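Local coordinates for quinone reductase (Klebsiella pneumoniae subsp. pneumoniae, PDB 4GI5), which binds FAD and probably reduces quinones with electrons from NAD(P)H, at residues V25-A30 / T115-F120; Q57-Y62 / V104-K109. One frame throughout, in Å; residues are numbered along the deposited sequence.

Interaction 1: V25-A30 / T115-F120; sequences VLLIYA and TVIFQF
Gln119 lays its amide along the side of the Tyr29 ring: its CD lies 3.8 Å from Tyr29 CD1, near the ring plane and at the ring's edge, with amide and ring turned 70° apart. The extended chain, CG anti to the backbone N (chi1 -176°), carries the amide out alongside the tyrosine. There NE2 is held by a hydrogen bond to the backbone O of the FAD-binding Asn38, whereas OE1 is buried without a polar partner in the model. On the same face, Leu27 CD1 rests 3.7 Å from Ile117 CG2 and also meets Gln119 CB. On the other face, Ile28 and Phe118 lie side by side, with Ile28 CB 3.9 Å from Phe118 CD2. Five backbone hydrogen bonds join the two segments, from Leu26 N to Thr115 O (2.8 Å) to the last, Ala30 N to Gln119 O (3.1 Å), just past the end of the first strand. Helix 37-51 packs over the Leu27 and Gln119 face, and Met131 and Trp134 of helix 129-138 reach Ile28 on the other. An 18° angle between the strand directions, with bonds alternating along both chains, identifies adjacent parallel strands at the heart of a flavodoxin-like fold, with their C-terminal ends, at Tyr29 and Gln119, lying toward the FAD site.

Interaction 2: Q57-Y62 / V104-K109; sequences QVSDLY and VAEQEK
Strand 57-60 and helix 104-109 run roughly antiparallel, their directions 143° apart and their axes 10.4 Å from each other at closest approach, so long side chains must bridge the gap. Lys109 does so with a chain extended beyond CG, and its NZ donates to Ser59 OG at 2.8 Å. The serine hydroxyl in turn donates to Glu106 OE1 at 2.6 Å, on the syn lone pair of that oxygen. The other carboxylate oxygen, OE2, also uses its syn lone pair, here to take the NZ of Lys109 at 2.9 Å in a salt bridge across one turn of the helix. Serine, carboxylate and ammonium thus close a ring of three hydrogen bonds in which Ser59 OG both accepts and donates.

Glu106 reaches this position because its chain bends at chi2 (-58°), bringing the carboxylate back toward the lysine. The arrangement belongs to the three-layer alpha/beta architecture of the flavodoxin-like fold: strand 55-60 is outermost in the parallel sheet within the chain, and helix 101-112 packs on one side of that sheet. Trp134 of helix 129-138 donates its NE1 to Glu106 OE1 as well, so this one oxygen receives two hydrogen bonds and the carboxylate ties neighbouring helices to the strand. Its negative charge probably helps to stabilise the lysine as an ammonium ion.

A water extends the network to the main chain, donating to Val58 O at 2.6 Å and accepting from Lys109 NZ at 2.8 Å. Farther back along the lysine, the Gln57 side chain crosses at an angle and brings NE2 to 3.7 Å from Lys109 CG, a packing contact between two partly exposed residues, Gln57 on the edge strand and Lys109 on the helix.

Overall arrangement
The two contacts share one sheet: strand 24-29 lies between strands 55-60 and 115-121, and Leu27 N and O probably bond Gln57 O (2.9 Å) and Ser59 N (2.7 Å). Interaction 1 is wholly buried, with 576 Å² covered; strand pairing and apolar side chains dominate it. Interaction 2, whose centre lies about 9 Å from that of interaction 1, covers 203 Å² and is only partly buried, and its join between sheet and helix is chiefly polar and ionic, with a water included. Helix 101-112 leads along the chain into strand 115-121, so the helix over the sheet margin in interaction 2 delivers a central strand of interaction 1.

Interaction 1: V25-A30 / T115-F120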
ATOM      1  N   VAL B  25      -9.239  -4.748 -23.101  1.00 20.60           N
ATOM      2  CA  VAL B  25      -8.386  -4.025 -22.104  1.00 19.61           C
ATOM      3  C   VAL B  25      -9.308  -3.517 -21.020  1.00 18.29           C
ATOM      4  O   VAL B  25     -10.340  -2.934 -21.295  1.00 19.77           O
ATOM      5  CB  VAL B  25      -7.645  -2.840 -22.682  1.00 20.13           C
ATOM      6  CG1 VAL B  25      -6.805  -2.205 -21.561  1.00 23.44           C
ATOM      7  CG2 VAL B  25      -6.707  -3.291 -23.761  1.00 22.90           C
ATOM      8  N   LEU B  26      -8.962  -3.794 -19.735  1.00 16.60           N
ATOM      9  CA  LEU B  26      -9.731  -3.292 -18.593  1.00 16.69           C
ATOM     10  C   LEU B  26      -8.839  -2.224 -17.904  1.00 18.83           C
ATOM     11  O   LEU B  26      -7.683  -2.507 -17.583  1.00 17.01           O
ATOM     12  CB  LEU B  26     -10.029  -4.382 -17.613  1.00 14.84           C
ATOM     13  CG  LEU B  26     -10.618  -4.002 -16.276  1.00 16.03           C
ATOM     14  CD1 LEU B  26     -11.914  -3.186 -16.328  1.00 18.72           C
ATOM     15  CD2 LEU B  26     -10.756  -5.212 -15.366  1.00 18.90           C
ATOM     16  N   LEU B  27      -9.356  -1.066 -17.715  1.00 16.37           N
ATOM     17  CA  LEU B  27      -8.641   0.055 -17.028  1.00 17.52           C
ATOM     18  C   LEU B  27      -9.293   0.293 -15.684  1.00 18.81           C
ATOM     19  O   LEU B  27     -10.496   0.601 -15.582  1.00 17.57           O
ATOM     20  CB  LEU B  27      -8.663   1.362 -17.843  1.00 18.05           C
ATOM     21  CG  LEU B  27      -8.051   2.612 -17.140  1.00 18.47           C
ATOM     22  CD1 LEU B  27      -6.579   2.481 -17.019  1.00 20.05           C
ATOM     23  CD2 LEU B  27      -8.334   3.853 -17.960  1.00 21.11           C
ATOM     24  N   ILE B  28      -8.535   0.040 -14.616  1.00 15.42           N
ATOM     25  CA  ILE B  28      -8.964   0.364 -13.235  1.00 15.13           C
ATOM     26  C   ILE B  28      -8.368   1.708 -12.942  1.00 16.52           C
ATOM     27  O   ILE B  28      -7.115   1.860 -12.954  1.00 15.73           O
ATOM     28  CB  ILE B  28      -8.510  -0.714 -12.210  1.00 14.50           C
ATOM     29  CG1 ILE B  28      -8.831  -2.163 -12.591  1.00 18.72           C
ATOM     30  CG2 ILE B  28      -9.151  -0.366 -10.883  1.00 17.55           C
ATOM     31  CD1 ILE B  28     -10.303  -2.384 -12.804  1.00 19.85           C
ATOM     32  N   TYR B  29      -9.170   2.712 -12.604  1.00 16.32           N
ATOM     33  CA  TYR B  29      -8.754   4.131 -12.565  1.00 15.03           C
ATOM     34  C   TYR B  29      -9.211   4.751 -11.254  1.00 14.23           C
ATOM     35  O   TYR B  29     -10.362   4.654 -10.872  1.00 15.36           O
ATOM     36  CB  TYR B  29      -9.369   4.895 -13.752  1.00 15.84           C
ATOM     37  CG  TYR B  29      -9.350   6.391 -13.669  1.00 15.62           C
ATOM     38  CD1 TYR B  29      -8.182   7.133 -13.964  1.00 17.21           C
ATOM     39  CD2 TYR B  29     -10.464   7.104 -13.284  1.00 16.15           C
ATOM     40  CE1 TYR B  29      -8.205   8.520 -13.876  1.00 17.29           C
ATOM     41  CE2 TYR B  29     -10.461   8.490 -13.200  1.00 17.08           C
ATOM     42  CZ  TYR B  29      -9.300   9.178 -13.543  1.00 18.60           C
ATOM     43  OH  TYR B  29      -9.345  10.554 -13.419  1.00 21.85           O
ATOM     44  N   ALA B  30      -8.284   5.346 -10.515  1.00 12.39           N
ATOM     45  CA  ALA B  30      -8.520   5.975  -9.231  1.00 13.99           C
ATOM     46  C   ALA B  30      -8.082   7.413  -9.161  1.00 14.95           C
ATOM     47  O   ALA B  30      -6.951   7.709  -8.873  1.00 16.55           O
ATOM     48  CB  ALA B  30      -7.808   5.158  -8.127  1.00 14.91           C
ATOM     49  N   THR B 115      -5.878  -7.807 -20.866  1.00 19.99           N
ATOM     50  CA  THR B 115      -4.887  -6.894 -20.349  1.00 20.22           C
ATOM     51  C   THR B 115      -5.577  -5.958 -19.371  1.00 18.35           C
ATOM     52  O   THR B 115      -6.697  -5.459 -19.620  1.00 17.53           O
ATOM     53  CB  THR B 115      -4.312  -6.018 -21.507  1.00 25.88           C
ATOM     54  OG1 THR B 115      -3.592  -6.872 -22.440  1.00 26.56           O
ATOM     55  CG2 THR B 115      -3.290  -5.056 -20.996  1.00 24.96           C
ATOM     56  N   VAL B 116      -4.970  -5.760 -18.233  1.00 15.73           N
ATOM     57  CA  VAL B 116      -5.548  -4.976 -17.170  1.00 15.50           C
ATOM     58  C   VAL B 116      -4.565  -3.890 -16.773  1.00 17.38           C
ATOM     59  O   VAL B 116      -3.386  -4.181 -16.456  1.00 16.83           O
ATOM     60  CB  VAL B 116      -5.850  -5.824 -15.939  1.00 16.56           C
ATOM     61  CG1 VAL B 116      -6.559  -5.024 -14.838  1.00 19.03           C
ATOM     62  CG2 VAL B 116      -6.790  -6.962 -16.303  1.00 17.12           C
ATOM     63  N   ILE B 117      -5.003  -2.641 -16.813  1.00 15.24           N
ATOM     64  CA  ILE B 117      -4.159  -1.524 -16.530  1.00 16.23           C
ATOM     65  C   ILE B 117      -4.695  -0.816 -15.279  1.00 15.16           C
ATOM     66  O   ILE B 117      -5.900  -0.632 -15.147  1.00 15.60           O
ATOM     67  CB  ILE B 117      -4.107  -0.493 -17.679  1.00 16.96           C
ATOM     68  CG1 ILE B 117      -3.548  -1.156 -18.916  1.00 19.01           C
ATOM     69  CG2 ILE B 117      -3.284   0.738 -17.284  1.00 18.37           C
ATOM     70  CD1 ILE B 117      -3.645  -0.334 -20.186  1.00 20.95           C
ATOM     71  N   PHE B 118      -3.818  -0.558 -14.306  1.00 15.29           N
ATOM     72  CA  PHE B 118      -4.173   0.160 -13.079  1.00 14.91           C
ATOM     73  C   PHE B 118      -3.549   1.541 -13.169  1.00 16.34           C
ATOM     74  O   PHE B 118      -2.310   1.682 -13.215  1.00 16.61           O
ATOM     75  CB  PHE B 118      -3.630  -0.547 -11.816  1.00 15.07           C
ATOM     76  CG  PHE B 118      -4.188  -1.931 -11.623  1.00 16.81           C
ATOM     77  CD1 PHE B 118      -3.757  -3.013 -12.367  1.00 18.74           C
ATOM     78  CD2 PHE B 118      -5.195  -2.109 -10.704  1.00 22.10           C
ATOM     79  CE1 PHE B 118      -4.313  -4.291 -12.142  1.00 18.39           C
ATOM     80  CE2 PHE B 118      -5.687  -3.381 -10.467  1.00 19.95           C
ATOM     81  CZ  PHE B 118      -5.294  -4.399 -11.188  1.00 17.59           C
ATOM     82  N   GLN B 119      -4.387   2.590 -13.115  1.00 14.24           N
ATOM     83  CA  GLN B 119      -3.922   3.920 -13.248  1.00 13.79           C
ATOM     84  C   GLN B 119      -4.293   4.743 -12.011  1.00 16.17           C
ATOM     85  O   GLN B 119      -5.443   4.766 -11.603  1.00 14.67           O
ATOM     86  CB  GLN B 119      -4.549   4.642 -14.451  1.00 14.55           C
ATOM     87  CG  GLN B 119      -4.022   5.987 -14.657  1.00 16.61           C
ATOM     88  CD  GLN B 119      -4.788   6.803 -15.636  1.00 19.66           C
ATOM     89  OE1 GLN B 119      -5.432   6.274 -16.531  1.00 19.76           O
ATOM     90  NE2 GLN B 119      -4.681   8.119 -15.468  1.00 20.61           N
ATOM     91  N   PHE B 120      -3.254   5.344 -11.411  1.00 13.77           N
ATOM     92  CA  PHE B 120      -3.398   6.083 -10.166  1.00 14.73           C
ATOM     93  C   PHE B 120      -2.273   7.054  -9.900  1.00 14.35           C
ATOM     94  O   PHE B 120      -1.152   6.841 -10.317  1.00 14.55           O
ATOM     95  CB  PHE B 120      -3.555   5.127  -8.978  1.00 14.26           C
ATOM     96  CG  PHE B 120      -2.414   4.168  -8.798  1.00 13.75           C
ATOM     97  CD1 PHE B 120      -2.422   2.971  -9.474  1.00 16.52           C
ATOM     98  CD2 PHE B 120      -1.363   4.431  -7.910  1.00 14.24           C
ATOM     99  CE1 PHE B 120      -1.387   2.082  -9.358  1.00 19.45           C
ATOM    100  CE2 PHE B 120      -0.361   3.498  -7.697  1.00 14.84           C
ATOM    101  CZ  PHE B 120      -0.335   2.340  -8.479  1.00 15.39           C
TER

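Interaction 2: Q57-Y62 / V104-K109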
ATOM      1  N   GLN B  57     -13.006  -1.667 -21.342  1.00 20.83           N
ATOM      2  CA  GLN B  57     -13.911  -1.395 -20.263  1.00 21.51           C
ATOM      3  C   GLN B  57     -13.138  -0.625 -19.143  1.00 23.33           C
ATOM      4  O   GLN B  57     -11.930  -0.775 -19.032  1.00 19.21           O
ATOM      5  CB  GLN B  57     -14.481  -2.675 -19.677  1.00 24.91           C
ATOM      6  CG  GLN B  57     -15.527  -3.415 -20.544  1.00 28.84           C
ATOM      7  CD  GLN B  57     -16.241  -4.461 -19.701  1.00 30.69           C
ATOM      8  OE1 GLN B  57     -15.939  -5.620 -19.742  1.00 38.00           O
ATOM      9  NE2 GLN B  57     -17.099  -4.004 -18.839  1.00 29.08           N
ATOM     10  N   VAL B  58     -13.859   0.176 -18.403  1.00 20.80           N
ATOM     11  CA  VAL B  58     -13.260   1.106 -17.401  1.00 20.68           C
ATOM     12  C   VAL B  58     -13.932   0.897 -16.127  1.00 19.91           C
ATOM     13  O   VAL B  58     -15.159   0.795 -16.051  1.00 22.41           O
ATOM     14  CB  VAL B  58     -13.379   2.567 -17.809  1.00 22.34           C
ATOM     15  CG1 VAL B  58     -12.664   3.462 -16.756  1.00 23.78           C
ATOM     16  CG2 VAL B  58     -12.695   2.737 -19.134  1.00 25.23           C
ATOM     17  N   SER B  59     -13.134   0.849 -15.026  1.00 16.05           N
ATOM     18  CA  SER B  59     -13.714   0.903 -13.721  1.00 17.29           C
ATOM     19  C   SER B  59     -13.192   2.194 -13.089  1.00 21.24           C
ATOM     20  O   SER B  59     -12.118   2.212 -12.489  1.00 17.34           O
ATOM     21  CB  SER B  59     -13.307  -0.322 -12.876  1.00 19.36           C
ATOM     22  OG  SER B  59     -13.927  -1.488 -13.377  1.00 18.05           O
ATOM     23  N   ASP B  60     -13.993   3.251 -13.167  1.00 17.67           N
ATOM     24  CA  ASP B  60     -13.661   4.525 -12.634  1.00 19.27           C
ATOM     25  C   ASP B  60     -14.191   4.529 -11.229  1.00 17.96           C
ATOM     26  O   ASP B  60     -15.420   4.698 -10.924  1.00 15.62           O
ATOM     27  CB  ASP B  60     -14.243   5.641 -13.531  1.00 19.92           C
ATOM     28  CG  ASP B  60     -13.991   7.019 -12.977  1.00 19.99           C
ATOM     29  OD1 ASP B  60     -13.739   7.294 -11.737  1.00 17.37           O
ATOM     30  OD2 ASP B  60     -14.098   7.975 -13.828  1.00 19.31           O
ATOM     31  N   LEU B  61     -13.303   4.213 -10.275  1.00 14.47           N
ATOM     32  CA  LEU B  61     -13.776   3.943  -8.916  1.00 13.30           C
ATOM     33  C   LEU B  61     -14.500   5.064  -8.190  1.00 14.96           C
ATOM     34  O   LEU B  61     -15.553   4.799  -7.582  1.00 15.43           O
ATOM     35  CB  LEU B  61     -12.597   3.456  -8.044  1.00 13.79           C
ATOM     36  CG  LEU B  61     -11.894   2.236  -8.624  1.00 13.88           C
ATOM     37  CD1 LEU B  61     -10.658   1.868  -7.752  1.00 13.39           C
ATOM     38  CD2 LEU B  61     -12.771   1.013  -8.819  1.00 16.36           C
ATOM     39  N   TYR B  62     -14.017   6.282  -8.336  1.00 14.85           N
ATOM     40  CA  TYR B  62     -14.690   7.423  -7.740  1.00 15.66           C
ATOM     41  C   TYR B  62     -16.103   7.634  -8.439  1.00 17.01           C
ATOM     42  O   TYR B  62     -17.085   7.886  -7.694  1.00 17.42           O
ATOM     43  CB  TYR B  62     -13.876   8.657  -7.779  1.00 16.49           C
ATOM     44  CG  TYR B  62     -12.866   8.741  -6.656  1.00 14.39           C
ATOM     45  CD1 TYR B  62     -13.235   9.204  -5.381  1.00 14.83           C
ATOM     46  CD2 TYR B  62     -11.536   8.380  -6.850  1.00 13.29           C
ATOM     47  CE1 TYR B  62     -12.253   9.337  -4.356  1.00 14.77           C
ATOM     48  CE2 TYR B  62     -10.598   8.456  -5.863  1.00 14.38           C
ATOM     49  CZ  TYR B  62     -10.943   8.980  -4.660  1.00 15.14           C
ATOM     50  OH  TYR B  62      -9.977   9.220  -3.670  1.00 15.12           O
ATOM     51  N   VAL B 104     -18.939  -8.865  -7.832  1.00 17.13           N
ATOM     52  CA  VAL B 104     -19.124  -9.848  -8.912  1.00 19.46           C
ATOM     53  C   VAL B 104     -18.886  -9.192 -10.267  1.00 16.39           C
ATOM     54  O   VAL B 104     -18.219  -9.734 -11.133  1.00 17.95           O
ATOM     55  CB  VAL B 104     -20.584 -10.410  -8.834  1.00 20.45           C
ATOM     56  CG1 VAL B 104     -20.888 -11.267 -10.083  1.00 24.69           C
ATOM     57  CG2 VAL B 104     -20.748 -11.235  -7.601  1.00 22.99           C
ATOM     58  N   ALA B 105     -19.350  -7.981 -10.485  1.00 17.58           N
ATOM     59  CA  ALA B 105     -19.174  -7.305 -11.782  1.00 18.07           C
ATOM     60  C   ALA B 105     -17.710  -7.004 -12.093  1.00 16.88           C
ATOM     61  O   ALA B 105     -17.258  -7.149 -13.230  1.00 17.51           O
ATOM     62  CB  ALA B 105     -20.021  -6.022 -11.810  1.00 20.57           C
ATOM     63  N   GLU B 106     -16.951  -6.661 -11.036  1.00 16.96           N
ATOM     64  CA  GLU B 106     -15.487  -6.516 -11.246  1.00 14.81           C
ATOM     65  C   GLU B 106     -14.777  -7.790 -11.588  1.00 15.57           C
ATOM     66  O   GLU B 106     -13.877  -7.815 -12.420  1.00 16.36           O
ATOM     67  CB  GLU B 106     -14.856  -5.809 -10.048  1.00 15.41           C
ATOM     68  CG  GLU B 106     -15.397  -4.379  -9.753  1.00 16.57           C
ATOM     69  CD  GLU B 106     -15.237  -3.478 -10.904  1.00 18.35           C
ATOM     70  OE1 GLU B 106     -14.102  -3.245 -11.421  1.00 17.95           O
ATOM     71  OE2 GLU B 106     -16.338  -2.997 -11.448  1.00 20.50           O
ATOM     72  N   GLN B 107     -15.139  -8.872 -10.897  1.00 16.75           N
ATOM     73  CA  GLN B 107     -14.555 -10.134 -11.169  1.00 16.62           C
ATOM     74  C   GLN B 107     -14.845 -10.560 -12.631  1.00 17.10           C
ATOM     75  O   GLN B 107     -13.957 -11.043 -13.346  1.00 17.18           O
ATOM     76  CB  GLN B 107     -15.059 -11.201 -10.215  1.00 17.31           C
ATOM     77  CG  GLN B 107     -14.662 -10.900  -8.775  1.00 17.55           C
ATOM     78  CD  GLN B 107     -15.120 -11.893  -7.772  1.00 19.15           C
ATOM     79  OE1 GLN B 107     -16.066 -12.677  -7.994  1.00 20.30           O
ATOM     80  NE2 GLN B 107     -14.541 -11.794  -6.588  1.00 17.26           N
ATOM     81  N   GLU B 108     -16.086 -10.301 -13.070  1.00 17.98           N
ATOM     82  CA  GLU B 108     -16.425 -10.630 -14.506  1.00 20.82           C
ATOM     83  C   GLU B 108     -15.614  -9.791 -15.483  1.00 19.64           C
ATOM     84  O   GLU B 108     -15.175 -10.312 -16.495  1.00 21.23           O
ATOM     85  CB  GLU B 108     -17.983 -10.450 -14.695  1.00 23.18           C
ATOM     86  CG  GLU B 108     -18.656 -11.639 -14.034  1.00 31.32           C
ATOM     87  CD  GLU B 108     -20.191 -11.603 -13.980  1.00 45.24           C
ATOM     88  OE1 GLU B 108     -20.780 -10.524 -14.231  1.00 54.83           O
ATOM     89  OE2 GLU B 108     -20.802 -12.659 -13.617  1.00 49.54           O
ATOM     90  N   LYS B 109     -15.339  -8.500 -15.150  1.00 19.06           N
ATOM     91  CA  LYS B 109     -14.489  -7.662 -16.004  1.00 18.75           C
ATOM     92  C   LYS B 109     -13.096  -8.232 -16.135  1.00 18.09           C
ATOM     93  O   LYS B 109     -12.493  -8.264 -17.214  1.00 18.85           O
ATOM     94  CB  LYS B 109     -14.429  -6.226 -15.539  1.00 19.82           C
ATOM     95  CG  LYS B 109     -15.713  -5.440 -15.707  1.00 22.13           C
ATOM     96  CD  LYS B 109     -15.571  -4.118 -14.934  1.00 23.30           C
ATOM     97  CE  LYS B 109     -16.868  -3.391 -14.846  1.00 26.02           C
ATOM     98  NZ  LYS B 109     -16.607  -2.039 -14.164  1.00 22.36           N
TER
HETATM   99  O   HOH W   1     -17.473  -0.357 -16.270  1.00 43.35           O